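Local coordinates for globin (Geobacter sulfurreducens, PDB 2W31), which is the heme-binding globin domain of a globin-coupled sensor, its iron held between two histidines, and probably binds oxygen, at residues Val94-Ala100 with Ala148-Glu152. Residues are numbered along the deposited sequence; the frame is centred on the assembly and turned at random. Where two conformers were deposited one is given.
With HEM (protoporphyrin IX containing Fe), chain C.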
loop_
_atom_site.group_PDB
_atom_site.type_symbol
_atom_site.label_atom_id
_atom_site.label_comp_id
_atom_site.label_asym_id
_atom_site.label_seq_id
_atom_site.Cartn_x
_atom_site.Cartn_y
_atom_site.Cartn_z
ATOM N N VAL A 94 17.768 4.661 4.450
ATOM C CA VAL A 94 18.072 6.068 4.608
ATOM C C VAL A 94 19.596 6.244 4.539
ATOM O O VAL A 94 20.111 7.065 3.771
ATOM C CB VAL A 94 17.529 6.608 5.972
ATOM C CG1 VAL A 94 17.738 8.127 6.102
ATOM C CG2 VAL A 94 16.021 6.280 6.154
ATOM N N ARG A 95 20.312 5.431 5.315
ATOM C CA ARG A 95 21.776 5.489 5.410
ATOM C C ARG A 95 22.511 5.332 4.064
ATOM O O ARG A 95 23.507 6.025 3.800
ATOM C CB ARG A 95 22.231 4.435 6.425
ATOM C CG ARG A 95 23.710 4.057 6.443
ATOM C CD ARG A 95 23.881 2.740 7.213
ATOM N NE ARG A 95 23.032 2.713 8.404
ATOM C CZ ARG A 95 22.403 1.638 8.872
ATOM N NH1 ARG A 95 22.505 0.463 8.257
ATOM N NH2 ARG A 95 21.660 1.747 9.962
ATOM N N VAL A 96 22.042 4.430 3.202
ATOM C CA VAL A 96 22.711 4.222 1.893
ATOM C C VAL A 96 22.289 5.210 0.788
ATOM O O VAL A 96 22.844 5.187 -0.321
ATOM C CB VAL A 96 22.575 2.777 1.368
ATOM C CG1 VAL A 96 23.165 1.810 2.372
ATOM C CG2 VAL A 96 21.100 2.432 1.012
ATOM N N GLY A 97 21.302 6.057 1.094
ATOM C CA GLY A 97 20.931 7.122 0.183
ATOM C C GLY A 97 19.809 6.760 -0.783
ATOM O O GLY A 97 19.600 7.436 -1.783
ATOM N N LEU A 98 19.071 5.700 -0.461
ATOM C CA LEU A 98 17.923 5.317 -1.282
ATOM C C LEU A 98 16.708 6.265 -1.023
ATOM O O LEU A 98 16.281 6.465 0.128
ATOM C CB LEU A 98 17.547 3.872 -0.970
ATOM C CG LEU A 98 16.408 3.296 -1.820
ATOM C CD1 LEU A 98 16.814 3.159 -3.288
ATOM C CD2 LEU A 98 15.935 1.961 -1.216
ATOM N N ASN A 99 16.159 6.847 -2.086
ATOM C CA ASN A 99 14.976 7.704 -1.910
ATOM C C ASN A 99 13.794 6.824 -1.462
ATOM O O ASN A 99 13.573 5.738 -2.009
ATOM C CB ASN A 99 14.633 8.475 -3.201
ATOM C CG ASN A 99 13.575 9.572 -2.990
ATOM O OD1 ASN A 99 12.399 9.304 -2.748
ATOM N ND2 ASN A 99 14.001 10.820 -3.108
ATOM N N ALA A 100 13.027 7.320 -0.492
ATOM C CA ALA A 100 11.862 6.581 0.055
ATOM C C ALA A 100 10.883 6.170 -1.063
ATOM O O ALA A 100 10.186 5.136 -0.951
ATOM C CB ALA A 100 11.121 7.439 1.072
ATOM N N ALA A 148 8.144 5.907 8.165
ATOM C CA ALA A 148 8.413 6.714 9.342
ATOM C C ALA A 148 9.913 6.854 9.663
ATOM O O ALA A 148 10.316 7.884 10.215
ATOM C CB ALA A 148 7.656 6.193 10.513
ATOM N N SER A 149 10.743 5.893 9.243
ATOM C CA SER A 149 12.211 6.013 9.435
ATOM C C SER A 149 12.827 7.167 8.680
ATOM O O SER A 149 13.833 7.733 9.124
ATOM C CB SER A 149 12.938 4.740 9.025
ATOM O OG SER A 149 12.482 3.655 9.780
ATOM N N TYR A 150 12.246 7.545 7.545
ATOM C CA TYR A 150 12.720 8.693 6.784
ATOM C C TYR A 150 12.366 10.035 7.440
ATOM O O TYR A 150 12.984 11.058 7.135
ATOM C CB TYR A 150 12.178 8.661 5.353
ATOM C CG TYR A 150 12.890 7.686 4.481
ATOM C CD1 TYR A 150 13.870 8.126 3.566
ATOM C CD2 TYR A 150 12.577 6.331 4.533
ATOM C CE1 TYR A 150 14.540 7.229 2.735
ATOM C CE2 TYR A 150 13.227 5.427 3.711
ATOM C CZ TYR A 150 14.210 5.874 2.820
ATOM O OH TYR A 150 14.830 4.975 2.005
ATOM N N ARG A 151 11.391 10.013 8.339
ATOM C CA ARG A 151 10.928 11.221 9.039
ATOM C C ARG A 151 11.504 11.362 10.454
ATOM O O ARG A 151 11.516 12.470 11.001
ATOM C CB ARG A 151 9.390 11.213 9.172
ATOM C CG ARG A 151 8.643 11.221 7.853
ATOM C CD ARG A 151 7.145 11.390 8.071
ATOM N NE ARG A 151 6.520 10.327 8.854
ATOM C CZ ARG A 151 5.909 9.255 8.333
ATOM N NH1 ARG A 151 5.832 9.079 7.023
ATOM N NH2 ARG A 151 5.330 8.397 9.141
ATOM N N GLU A 152 11.956 10.252 11.038
ATOM C CA GLU A 152 12.152 10.159 12.493
ATOM C C GLU A 152 13.544 9.643 12.825
ATOM O O GLU A 152 13.935 8.562 12.394
ATOM C CB GLU A 152 11.064 9.268 13.159
ATOM C CG GLU A 152 9.589 9.698 12.892
ATOM C CD GLU A 152 8.537 8.802 13.574
ATOM O OE1 GLU A 152 7.318 8.959 13.271
ATOM O OE2 GLU A 152 8.917 7.941 14.412
HETATM C CHA HEM C . 18.896 -3.658 3.025
HETATM C CHB HEM C . 14.236 -4.881 3.093
HETATM C CHC HEM C . 13.539 -2.006 -0.747
HETATM C CHD HEM C . 18.313 -1.919 -1.482
HETATM C C1A HEM C . 17.699 -4.234 3.395
HETATM C C2A HEM C . 17.484 -5.091 4.547
HETATM C C3A HEM C . 16.195 -5.455 4.559
HETATM C C4A HEM C . 15.570 -4.805 3.411
HETATM C CMA HEM C . 15.455 -6.358 5.565
HETATM C CAA HEM C . 18.579 -5.493 5.587
HETATM C CBA HEM C . 18.716 -4.246 6.467
HETATM C CGA HEM C . 19.415 -4.476 7.792
HETATM O O1A HEM C . 18.843 -5.147 8.697
HETATM O O2A HEM C . 20.558 -3.959 7.942
HETATM C C1B HEM C . 13.616 -4.089 2.141
HETATM C C2B HEM C . 12.183 -3.909 1.959
HETATM C C3B HEM C . 11.983 -3.114 0.902
HETATM C C4B HEM C . 13.290 -2.800 0.342
HETATM C CMB HEM C . 11.149 -4.551 2.909
HETATM C CAB HEM C . 10.666 -2.638 0.293
HETATM C CBB HEM C . 9.606 -3.459 0.167
HETATM C C1C HEM C . 14.763 -1.798 -1.330
HETATM C C2C HEM C . 15.008 -1.193 -2.618
HETATM C C3C HEM C . 16.326 -1.204 -2.838
HETATM C C4C HEM C . 16.961 -1.793 -1.677
HETATM C CMC HEM C . 13.946 -0.656 -3.574
HETATM C CAC HEM C . 17.037 -0.651 -4.089
HETATM C CBC HEM C . 17.898 -1.348 -4.824
HETATM C C1D HEM C . 18.902 -2.252 -0.290
HETATM C C2D HEM C . 20.326 -2.066 0.028
HETATM C C3D HEM C . 20.518 -2.598 1.433
HETATM C C4D HEM C . 19.198 -3.081 1.827
HETATM C CMD HEM C . 21.379 -1.431 -0.872
HETATM C CAD HEM C . 21.826 -2.675 2.266
HETATM C CBD HEM C . 22.203 -1.339 2.876
HETATM C CGD HEM C . 23.639 -1.436 3.352
HETATM O O1D HEM C . 24.562 -1.681 2.527
HETATM O O2D HEM C . 23.863 -1.258 4.569
HETATM N NA HEM C . 16.516 -4.079 2.706
HETATM N NB HEM C . 14.253 -3.399 1.145
HETATM N NC HEM C . 15.979 -2.168 -0.765
HETATM N ND HEM C . 18.300 -2.845 0.795
HETATM FE FE HEM C . 16.249 -3.134 0.956
#
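The last turn of helix 125-151 meets the end of helix 80-96 and the turn after it; across the contact Val-94 and Tyr-150 have the nearest CA atoms, 6.3 Å apart. Tyr-150 extends its side chain toward residues 94-100, and its ring lies sandwiched between two methyls. CG2 of Val-94 sits over the centre of one face and CB of Ala-100 over the centre of the opposite face, each 3.6 Å from the ring centroid, both as CH-pi contacts. With chi1 at -175° the Val-94 CG2 lies anti to the carbonyl carbon, beside the backbone N, and this branch meets the ring. At the ring edge, the Tyr-150 OH donates a hydrogen bond to Leu-98 O (2.8 Å), approaching from above the carbonyl plane at a C=O...O angle of 135°. Helix 80-96 closes in a Schellman motif at Gly-97, and Asn-99 N-caps helix 100-121 through OD1 to His-101 N; these are the F and G helices of the globin fold, and the tyrosine comes from the H helix. The Tyr-150 side chain also touches His-93, an axial ligand of the heme iron. Leu-98 lays CD2 on the porphyrin, 3.6 Å from HEM C2C, while Arg-151 of the second subunit packs on Ala-100 and Tyr-150.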